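Local coordinates for DisA protein (Sorangium cellulosum, PDB 6CCA), which probably transfers methyl groups to carbon, building the gem-dimethyl unit of a disorazol polyketide intermediate on a trans-acyltransferase assembly line, at residues 32-35 against 36-40; 118-122 against 123-127; 171-175 against 176-180. One frame throughout, in Å; residues are numbered along the deposited sequence.

Contact 1 (32-35 against 36-40); sequences PLLE and RSVPR
Between Leu33 and Ser37, and between Leu34 and Val38, the chain closes the first, weakly bonded turn of a helix: Ser37 N reaches Leu33 O at 3.3 Å and Val38 N reaches Leu34 O at 3.1 Å. The Ser37 side chain reinforces the longer bond. Its OG, turned back beside its own backbone N (chi1 -65°), donates to Leu33 O at 2.8 Å, so two donors of one residue grip a single carbonyl from opposite faces of its plane. One residue on, Leu34 CD1 meets Val38 CG2 at 3.6 Å, the two side chains set aslant. Pro39 has no N-H to offer Glu35 O and lays its CD 3.3 Å from that oxygen, which accounts for part of the kink; Arg40 N bonds to Ser37 O instead. On the exposed flank, Arg36 folds back, bent at chi3, until Leu33 CB lies over one face of its guanidinium, 3.8 Å from NH2. A water accepts from Arg36 N at 3.0 Å and is more weakly held by Pro32 O and Arg36 NE. Glu408 of strand 402-409 accepts a hydrogen bond from Leu34 N, while Leu33, Leu34 and Ser37 rest on Trp331 of strand 330-337, and Leu33 also packs against Phe212 of helix 196-216.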
ATOM      1  N   PRO A  32      17.691   5.323 -22.175  1.00 24.50           N
ATOM      2  CA  PRO A  32      16.377   4.994 -21.637  1.00 21.77           C
ATOM      3  C   PRO A  32      16.056   3.561 -21.994  1.00 22.95           C
ATOM      4  O   PRO A  32      16.259   3.119 -23.139  1.00 22.56           O
ATOM      5  CB  PRO A  32      15.444   5.993 -22.304  1.00 22.66           C
ATOM      6  CG  PRO A  32      16.314   7.147 -22.683  1.00 24.17           C
ATOM      7  CD  PRO A  32      17.660   6.559 -22.980  1.00 24.82           C
ATOM      8  N   LEU A  33      15.620   2.791 -21.012  1.00 19.32           N
ATOM      9  CA  LEU A  33      15.259   1.396 -21.280  1.00 19.95           C
ATOM     10  C   LEU A  33      13.835   0.954 -20.900  1.00 18.29           C
ATOM     11  O   LEU A  33      13.471  -0.196 -21.112  1.00 19.65           O
ATOM     12  CB  LEU A  33      16.308   0.439 -20.787  1.00 23.73           C
ATOM     13  CG  LEU A  33      16.523   0.379 -19.278  1.00 26.37           C
ATOM     14  CD1 LEU A  33      16.628  -1.065 -18.812  1.00 32.20           C
ATOM     15  CD2 LEU A  33      17.779   1.179 -18.960  1.00 29.76           C
ATOM     16  N   LEU A  34      13.074   1.843 -20.312  1.00 16.71           N
ATOM     17  CA  LEU A  34      11.764   1.447 -19.861  1.00 18.69           C
ATOM     18  C   LEU A  34      10.800   1.126 -20.986  1.00 18.37           C
ATOM     19  O   LEU A  34      10.079   0.137 -20.928  1.00 18.08           O
ATOM     20  CB  LEU A  34      11.172   2.497 -18.943  1.00 17.28           C
ATOM     21  CG  LEU A  34       9.834   2.136 -18.265  1.00 17.65           C
ATOM     22  CD1 LEU A  34       9.910   0.820 -17.569  1.00 19.30           C
ATOM     23  CD2 LEU A  34       9.369   3.230 -17.316  1.00 18.00           C
ATOM     24  N   GLU A  35      10.825   1.909 -22.034  1.00 18.11           N
ATOM     25  CA  GLU A  35       9.834   1.714 -23.142  1.00 21.82           C
ATOM     26  C   GLU A  35       9.912   0.294 -23.674  1.00 18.41           C
ATOM     27  O   GLU A  35       8.887  -0.382 -23.807  1.00 19.42           O
ATOM     28  CB  GLU A  35      10.120   2.756 -24.253  1.00 24.65           C
ATOM     29  CG  GLU A  35       9.255   2.639 -25.501  1.00 29.50           C
ATOM     30  CD  GLU A  35       9.504   3.774 -26.519  1.00 35.66           C
ATOM     31  OE1 GLU A  35      10.283   4.737 -26.279  1.00 34.03           O
ATOM     32  OE2 GLU A  35       8.878   3.683 -27.590  1.00 42.10           O
ATOM     33  N   ARG A  36      11.106  -0.211 -23.910  1.00 21.48           N
ATOM     34  CA  ARG A  36      11.200  -1.552 -24.469  1.00 24.59           C
ATOM     35  C   ARG A  36      11.085  -2.664 -23.446  1.00 24.65           C
ATOM     36  O   ARG A  36      10.885  -3.832 -23.795  1.00 23.62           O
ATOM     37  CB  ARG A  36      12.489  -1.693 -25.248  1.00 28.88           C
ATOM     38  CG  ARG A  36      13.741  -1.845 -24.410  1.00 34.60           C
ATOM     39  CD  ARG A  36      14.904  -1.658 -25.372  1.00 44.02           C
ATOM     40  NE  ARG A  36      15.900  -0.715 -24.894  1.00 45.88           N
ATOM     41  CZ  ARG A  36      17.120  -1.048 -24.506  1.00 55.98           C
ATOM     42  NH1 ARG A  36      17.498  -2.318 -24.478  1.00 64.48           N
ATOM     43  NH2 ARG A  36      17.961  -0.096 -24.122  1.00 62.96           N
ATOM     44  N   SER A  37      11.206  -2.310 -22.170  1.00 19.05           N
ATOM     45  CA  SER A  37      10.986  -3.256 -21.099  1.00 18.18           C
ATOM     46  C   SER A  37       9.526  -3.514 -20.676  1.00 17.52           C
ATOM     47  O   SER A  37       9.235  -4.600 -20.259  1.00 19.02           O
ATOM     48  CB  SER A  37      11.774  -2.754 -19.873  1.00 17.74           C
ATOM     49  OG  SER A  37      13.164  -2.778 -20.109  1.00 19.63           O
ATOM     50  N   VAL A  38       8.649  -2.558 -20.829  1.00 17.94           N
ATOM     51  CA  VAL A  38       7.266  -2.685 -20.335  1.00 19.33           C
ATOM     52  C   VAL A  38       6.588  -3.930 -20.943  1.00 21.20           C
ATOM     53  O   VAL A  38       5.943  -4.732 -20.245  1.00 18.56           O
ATOM     54  CB  VAL A  38       6.489  -1.378 -20.474  1.00 20.08           C
ATOM     55  CG1 VAL A  38       5.049  -1.574 -20.111  1.00 21.67           C
ATOM     56  CG2 VAL A  38       7.086  -0.335 -19.551  1.00 22.83           C
ATOM     57  N   PRO A  39       6.703  -4.117 -22.240  1.00 20.45           N
ATOM     58  CA  PRO A  39       6.116  -5.379 -22.788  1.00 20.81           C
ATOM     59  C   PRO A  39       6.697  -6.690 -22.259  1.00 22.89           C
ATOM     60  O   PRO A  39       6.021  -7.666 -22.290  1.00 23.44           O
ATOM     61  CB  PRO A  39       6.374  -5.242 -24.359  1.00 22.89           C
ATOM     62  CG  PRO A  39       6.659  -3.817 -24.569  1.00 22.95           C
ATOM     63  CD  PRO A  39       7.328  -3.285 -23.285  1.00 22.28           C
ATOM     64  N   ARG A  40       7.938  -6.738 -21.779  1.00 20.69           N
ATOM     65  CA  ARG A  40       8.510  -7.912 -21.188  1.00 20.32           C
ATOM     66  C   ARG A  40       8.014  -8.128 -19.756  1.00 20.81           C
ATOM     67  O   ARG A  40       8.235  -9.182 -19.203  1.00 24.15           O
ATOM     68  CB  ARG A  40      10.023  -7.809 -21.154  1.00 24.52           C
ATOM     69  CG  ARG A  40      10.644  -7.796 -22.556  1.00 30.74           C
ATOM     70  CD  ARG A  40      12.138  -7.527 -22.573  1.00 36.58           C
ATOM     71  NE  ARG A  40      12.662  -7.572 -23.976  1.00 51.21           N
ATOM     72  CZ  ARG A  40      13.275  -6.578 -24.663  1.00 54.51           C
ATOM     73  NH1 ARG A  40      13.523  -5.388 -24.135  1.00 49.29           N
ATOM     74  NH2 ARG A  40      13.680  -6.783 -25.927  1.00 54.93           N
TER
HETATM   75  O   HOH W   1      13.523   1.535 -24.186  1.00 24.33           O

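Contact 2 (118-122 against 123-127); sequences LRIEG and DRLFT
Arg119 and Phe126 run side by side from neighbouring strands, and their flat ends come together obliquely, the guanidinium and ring planes 33° apart. Arg119 NH2 makes the touch, 3.1 Å from Phe126 CD2, while Phe126 CB sits over one guanidinium face, offset toward its rim. As a cross-strand pair on one face of the sheet, both leave with CG anti to the backbone N (chi1 -177° in Arg119 and -173° in Phe126) and run alongside each other; a bend at chi3 then swings the arginine end across to the ring. Beneath them the backbones are tied in both directions: Arg119 N donates to Phe126 O at 2.8 Å and Phe126 N returns the bond to Arg119 O at 2.9 Å.

The arrangement is a beta hairpin with a two-residue loop, closed by a type II' turn from Glu121 to Arg124 with Gly122, at positive phi, and Asp123 at its corners. Glu121 and Arg124, the ends of the turn, form the hydrogen-bonded pair that closes it. Their charged ends stay apart, with 5.1 Å between Glu121 OE2 and Arg124 NE. The Asp123 carboxylate hydrogen-bonds to Ser87 OG and Ala89 N.

On the other face, Ile120 and Leu125 also lie alongside each other, Leu125 CD2 resting 3.7 Å from Ile120 CG1. Farther along, Leu118 CD2 meets Thr127 CG2 at 3.9 Å, the two side chains crossing at a slant. Helix 102-114 packs on this largely apolar face, Leu109 touching both Leu118 and Leu125, while Thr127 OG1 hydrogen-bonds with Arg81 O and Ser84 N.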
ATOM      1  N   LEU A 118     -27.226   4.669   6.327  1.00 26.16           N
ATOM      2  CA  LEU A 118     -27.428   6.003   6.891  1.00 28.86           C
ATOM      3  C   LEU A 118     -27.842   6.914   5.731  1.00 30.91           C
ATOM      4  O   LEU A 118     -27.412   6.709   4.603  1.00 28.50           O
ATOM      5  CB  LEU A 118     -26.179   6.622   7.508  1.00 27.06           C
ATOM      6  CG  LEU A 118     -25.624   6.020   8.782  1.00 26.48           C
ATOM      7  CD1 LEU A 118     -24.455   6.806   9.258  1.00 24.05           C
ATOM      8  CD2 LEU A 118     -26.690   5.900   9.893  1.00 27.74           C
ATOM      9  N   ARG A 119     -28.710   7.872   6.041  1.00 31.53           N
ATOM     10  CA  ARG A 119     -28.933   9.030   5.191  1.00 32.63           C
ATOM     11  C   ARG A 119     -28.339  10.169   5.964  1.00 29.90           C
ATOM     12  O   ARG A 119     -28.564  10.317   7.172  1.00 32.85           O
ATOM     13  CB  ARG A 119     -30.417   9.241   4.906  1.00 42.16           C
ATOM     14  CG  ARG A 119     -30.697  10.412   3.961  1.00 48.49           C
ATOM     15  CD  ARG A 119     -32.019  10.273   3.187  1.00 50.57           C
ATOM     16  NE  ARG A 119     -33.139   9.730   3.974  1.00 50.99           N
ATOM     17  CZ  ARG A 119     -33.746  10.371   4.974  1.00 54.73           C
ATOM     18  NH1 ARG A 119     -33.341  11.606   5.316  1.00 56.58           N
ATOM     19  NH2 ARG A 119     -34.769   9.790   5.632  1.00 49.93           N
ATOM     20  N   ILE A 120     -27.514  10.980   5.284  1.00 27.19           N
ATOM     21  CA  ILE A 120     -26.784  11.989   5.925  1.00 28.26           C
ATOM     22  C   ILE A 120     -27.098  13.377   5.296  1.00 28.25           C
ATOM     23  O   ILE A 120     -27.086  13.501   4.098  1.00 29.73           O
ATOM     24  CB  ILE A 120     -25.241  11.794   5.751  1.00 29.47           C
ATOM     25  CG1 ILE A 120     -24.819  10.466   6.394  1.00 32.50           C
ATOM     26  CG2 ILE A 120     -24.505  12.924   6.390  1.00 26.69           C
ATOM     27  CD1 ILE A 120     -23.341  10.169   6.419  1.00 32.16           C
ATOM     28  N   GLU A 121     -27.437  14.334   6.132  1.00 32.07           N
ATOM     29  CA  GLU A 121     -27.838  15.661   5.689  1.00 36.09           C
ATOM     30  C   GLU A 121     -27.088  16.612   6.616  1.00 34.24           C
ATOM     31  O   GLU A 121     -27.487  16.872   7.737  1.00 38.35           O
ATOM     32  CB  GLU A 121     -29.366  15.774   5.849  1.00 38.45           C
ATOM     33  CG  GLU A 121     -30.005  16.707   4.888  1.00 43.00           C
ATOM     34  CD  GLU A 121     -31.451  16.983   5.290  1.00 43.57           C
ATOM     35  OE1 GLU A 121     -31.782  18.166   5.299  1.00 47.00           O
ATOM     36  OE2 GLU A 121     -32.217  16.020   5.630  1.00 37.99           O
ATOM     37  N   GLY A 122     -25.903  17.040   6.195  1.00 35.57           N
ATOM     38  CA  GLY A 122     -25.059  17.795   7.104  1.00 34.09           C
ATOM     39  C   GLY A 122     -24.733  16.970   8.324  1.00 37.60           C
ATOM     40  O   GLY A 122     -24.391  15.801   8.185  1.00 35.85           O
ATOM     41  N   ASP A 123     -24.895  17.527   9.515  1.00 40.31           N
ATOM     42  CA  ASP A 123     -24.606  16.849  10.757  1.00 37.88           C
ATOM     43  C   ASP A 123     -25.626  15.799  11.114  1.00 35.25           C
ATOM     44  O   ASP A 123     -25.476  15.116  12.077  1.00 35.04           O
ATOM     45  CB  ASP A 123     -24.532  17.872  11.882  1.00 42.39           C
ATOM     46  CG  ASP A 123     -24.310  17.269  13.225  1.00 43.15           C
ATOM     47  OD1 ASP A 123     -23.205  16.832  13.532  1.00 48.36           O
ATOM     48  OD2 ASP A 123     -25.228  17.263  14.009  1.00 44.03           O
ATOM     49  N   ARG A 124     -26.676  15.695  10.327  1.00 36.87           N
ATOM     50  CA  ARG A 124     -27.771  14.827  10.666  1.00 36.68           C
ATOM     51  C   ARG A 124     -27.750  13.444  10.041  1.00 32.54           C
ATOM     52  O   ARG A 124     -27.791  13.284   8.856  1.00 33.22           O
ATOM     53  CB  ARG A 124     -29.110  15.490  10.400  1.00 40.16           C
ATOM     54  CG  ARG A 124     -30.249  14.606  10.791  1.00 41.59           C
ATOM     55  CD  ARG A 124     -31.538  15.352  10.965  1.00 46.78           C
ATOM     56  NE  ARG A 124     -32.608  14.514  10.480  1.00 43.46           N
ATOM     57  CZ  ARG A 124     -33.610  14.057  11.195  1.00 43.46           C
ATOM     58  NH1 ARG A 124     -33.781  14.418  12.457  1.00 45.69           N
ATOM     59  NH2 ARG A 124     -34.473  13.266  10.608  1.00 43.98           N
ATOM     60  N   LEU A 125     -27.756  12.461  10.918  1.00 33.91           N
ATOM     61  CA  LEU A 125     -27.702  11.072  10.567  1.00 34.86           C
ATOM     62  C   LEU A 125     -29.037  10.406  10.808  1.00 30.90           C
ATOM     63  O   LEU A 125     -29.598  10.565  11.832  1.00 39.89           O
ATOM     64  CB  LEU A 125     -26.642  10.391  11.415  1.00 31.64           C
ATOM     65  CG  LEU A 125     -25.295  11.069  11.437  1.00 33.09           C
ATOM     66  CD1 LEU A 125     -24.332  10.408  12.388  1.00 35.13           C
ATOM     67  CD2 LEU A 125     -24.711  11.186  10.052  1.00 34.44           C
ATOM     68  N   PHE A 126     -29.516   9.665   9.849  1.00 27.41           N
ATOM     69  CA  PHE A 126     -30.788   9.013   9.953  1.00 31.15           C
ATOM     70  C   PHE A 126     -30.582   7.570   9.556  1.00 28.04           C
ATOM     71  O   PHE A 126     -30.119   7.278   8.430  1.00 30.14           O
ATOM     72  CB  PHE A 126     -31.803   9.640   8.996  1.00 28.70           C
ATOM     73  CG  PHE A 126     -33.202   9.105   9.188  1.00 32.87           C
ATOM     74  CD1 PHE A 126     -33.890   9.362  10.356  1.00 33.03           C
ATOM     75  CD2 PHE A 126     -33.807   8.343   8.209  1.00 29.55           C
ATOM     76  CE1 PHE A 126     -35.188   8.860  10.523  1.00 30.25           C
ATOM     77  CE2 PHE A 126     -35.064   7.818   8.385  1.00 32.71           C
ATOM     78  CZ  PHE A 126     -35.770   8.112   9.517  1.00 30.26           C
ATOM     79  N   THR A 127     -30.981   6.642  10.433  1.00 27.94           N
ATOM     80  CA  THR A 127     -30.867   5.215  10.067  1.00 27.68           C
ATOM     81  C   THR A 127     -32.001   4.829   9.205  1.00 31.84           C
ATOM     82  O   THR A 127     -33.201   5.028   9.565  1.00 36.39           O
ATOM     83  CB  THR A 127     -30.834   4.243  11.288  1.00 28.16           C
ATOM     84  OG1 THR A 127     -31.876   4.567  12.239  1.00 28.98           O
ATOM     85  CG2 THR A 127     -29.617   4.393  12.033  1.00 27.53           C
TER

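Contact 3 (171-175 against 176-180); sequences GQVAA and TDVLF
Ala175 and Leu179 meet in the tight part of this turn, where Leu179 N donates to Ala175 O at 2.8 Å with an almost straight N-H (174°). Ala175 O takes a second bond from Val178 N at 3.0 Å, but that donor stands 57° out of the carbonyl plane, while Leu179 N lies close to the line of the C=O bond. Leu179 CG lies 3.4 Å from Ala175 O, and CD1 passes more loosely by Ala175 CB. Gly171 ends the preceding helix in a Schellman motif at positive phi; the chain then runs on extended through Val173 and Ala174 before coiling into helix 175-179, making this a link between two successive short helices. At the entry to the second, the grip slackens. Asp177 N reaches Ala174 O only through a weak, bent bond of 3.0 Å. The Asp177 carboxylate turns back toward the incoming chain, CG beside its own backbone N (chi1 -67°), and OD2 merely brushes two carbons, Val173 CG2 and Ala174 CB, each at 4.0 Å. Ala174, Thr176 and Asp177 lie on the solvent side. Inward, Val173 and Val178 both touch Leu168 of helix 165-169, and Leu179 packs on Leu157 and Cys161 of helix 152-163.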
ATOM      1  N   GLY A 171      -9.213   4.806  21.179  1.00 40.85           N
ATOM      2  CA  GLY A 171      -7.779   4.970  21.469  1.00 44.51           C
ATOM      3  C   GLY A 171      -7.366   4.318  22.779  1.00 46.19           C
ATOM      4  O   GLY A 171      -6.322   4.659  23.333  1.00 43.53           O
ATOM      5  N   GLN A 172      -8.185   3.386  23.269  1.00 46.31           N
ATOM      6  CA  GLN A 172      -7.910   2.705  24.510  1.00 42.93           C
ATOM      7  C   GLN A 172      -6.960   1.522  24.303  1.00 45.87           C
ATOM      8  O   GLN A 172      -6.552   0.899  25.265  1.00 43.61           O
ATOM      9  CB  GLN A 172      -9.155   2.111  25.098  1.00 42.12           C
ATOM     10  CG  GLN A 172     -10.400   2.946  25.253  1.00 49.30           C
ATOM     11  CD  GLN A 172     -11.522   2.071  25.801  1.00 51.63           C
ATOM     12  OE1 GLN A 172     -12.427   1.649  25.096  1.00 55.69           O
ATOM     13  NE2 GLN A 172     -11.411   1.729  27.055  1.00 62.09           N
ATOM     14  N   VAL A 173      -6.686   1.145  23.061  1.00 42.25           N
ATOM     15  CA  VAL A 173      -5.624   0.168  22.776  1.00 39.40           C
ATOM     16  C   VAL A 173      -4.980   0.567  21.485  1.00 37.06           C
ATOM     17  O   VAL A 173      -5.654   0.987  20.530  1.00 39.28           O
ATOM     18  CB  VAL A 173      -6.134  -1.298  22.716  1.00 39.37           C
ATOM     19  CG1 VAL A 173      -7.105  -1.488  21.568  1.00 39.61           C
ATOM     20  CG2 VAL A 173      -4.979  -2.272  22.505  1.00 40.59           C
ATOM     21  N   ALA A 174      -3.660   0.471  21.445  1.00 36.11           N
ATOM     22  CA  ALA A 174      -2.904   0.808  20.263  1.00 37.03           C
ATOM     23  C   ALA A 174      -3.208  -0.126  19.096  1.00 34.03           C
ATOM     24  O   ALA A 174      -3.191  -1.326  19.248  1.00 34.34           O
ATOM     25  CB  ALA A 174      -1.406   0.730  20.595  1.00 40.67           C
ATOM     26  N   ALA A 175      -3.400   0.435  17.916  1.00 34.39           N
ATOM     27  CA  ALA A 175      -3.636  -0.341  16.698  1.00 33.79           C
ATOM     28  C   ALA A 175      -2.623  -1.450  16.448  1.00 35.82           C
ATOM     29  O   ALA A 175      -2.984  -2.575  16.111  1.00 32.33           O
ATOM     30  CB  ALA A 175      -3.692   0.589  15.505  1.00 38.03           C
ATOM     31  N   THR A 176      -1.335  -1.143  16.638  1.00 35.85           N
ATOM     32  CA  THR A 176      -0.257  -2.149  16.441  1.00 36.88           C
ATOM     33  C   THR A 176      -0.358  -3.349  17.373  1.00 28.71           C
ATOM     34  O   THR A 176      -0.020  -4.467  17.007  1.00 34.17           O
ATOM     35  CB  THR A 176       1.145  -1.484  16.614  1.00 40.27           C
ATOM     36  OG1 THR A 176       1.204  -0.895  17.926  1.00 47.04           O
ATOM     37  CG2 THR A 176       1.362  -0.410  15.504  1.00 47.55           C
ATOM     38  N   ASP A 177      -0.883  -3.168  18.551  1.00 29.76           N
ATOM     39  CA  ASP A 177      -1.143  -4.339  19.445  1.00 34.60           C
ATOM     40  C   ASP A 177      -2.204  -5.330  18.901  1.00 31.51           C
ATOM     41  O   ASP A 177      -2.233  -6.529  19.219  1.00 33.88           O
ATOM     42  CB  ASP A 177      -1.651  -3.889  20.785  1.00 33.83           C
ATOM     43  CG  ASP A 177      -0.603  -3.116  21.604  1.00 39.35           C
ATOM     44  OD1 ASP A 177       0.548  -2.957  21.137  1.00 44.67           O
ATOM     45  OD2 ASP A 177      -0.999  -2.665  22.696  1.00 41.92           O
ATOM     46  N   VAL A 178      -3.123  -4.814  18.104  1.00 29.87           N
ATOM     47  CA  VAL A 178      -4.134  -5.691  17.518  1.00 27.98           C
ATOM     48  C   VAL A 178      -3.678  -6.204  16.145  1.00 26.10           C
ATOM     49  O   VAL A 178      -3.866  -7.378  15.798  1.00 26.81           O
ATOM     50  CB  VAL A 178      -5.449  -4.911  17.398  1.00 25.94           C
ATOM     51  CG1 VAL A 178      -6.529  -5.791  16.772  1.00 27.36           C
ATOM     52  CG2 VAL A 178      -5.874  -4.384  18.766  1.00 26.01           C
ATOM     53  N   LEU A 179      -3.106  -5.310  15.333  1.00 29.47           N
ATOM     54  CA  LEU A 179      -2.626  -5.702  13.995  1.00 30.96           C
ATOM     55  C   LEU A 179      -1.345  -6.552  14.062  1.00 32.65           C
ATOM     56  O   LEU A 179      -1.113  -7.389  13.197  1.00 35.37           O
ATOM     57  CB  LEU A 179      -2.340  -4.459  13.152  1.00 36.11           C
ATOM     58  CG  LEU A 179      -3.511  -3.522  12.939  1.00 39.28           C
ATOM     59  CD1 LEU A 179      -2.972  -2.205  12.374  1.00 43.36           C
ATOM     60  CD2 LEU A 179      -4.500  -4.183  11.986  1.00 37.55           C
ATOM     61  N   PHE A 180      -0.534  -6.343  15.109  1.00 38.22           N
ATOM     62  CA  PHE A 180       0.671  -7.173  15.358  1.00 37.21           C
ATOM     63  C   PHE A 180       0.568  -7.849  16.728  1.00 38.70           C
ATOM     64  O   PHE A 180       1.171  -7.408  17.704  1.00 40.77           O
ATOM     65  CB  PHE A 180       1.900  -6.265  15.281  1.00 40.33           C
ATOM     66  CG  PHE A 180       2.061  -5.581  13.948  1.00 36.58           C
ATOM     67  CD1 PHE A 180       2.623  -6.261  12.869  1.00 40.65           C
ATOM     68  CD2 PHE A 180       1.627  -4.286  13.764  1.00 39.73           C
ATOM     69  CE1 PHE A 180       2.775  -5.649  11.650  1.00 40.88           C
ATOM     70  CE2 PHE A 180       1.770  -3.660  12.550  1.00 40.62           C
ATOM     71  CZ  PHE A 180       2.345  -4.338  11.487  1.00 43.26           C
TER

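Overall arrangement
The three contacts follow one another along the chain without overlap, each a local turn: a helix start, a hairpin and a helix-to-helix link. Contact 1 lies about 51 Å from contact 2 and 43 Å from contact 3, centre to centre, across the middle of the chain from both; contacts 2 and 3 are about 30 Å apart. None touches another. Contact 1 rests on strands 330-337 and 402-409 of the mixed sheet, whose parallel strands and antiparallel 402-409 are consistent with the Rossmann-like core of methyltransferases. Contact 2 belongs to the separate three-stranded antiparallel sheet, and contact 3 to a helical region. In sequence, the N-terminal segment at the sheet comes first, and the distant hairpin and helices follow.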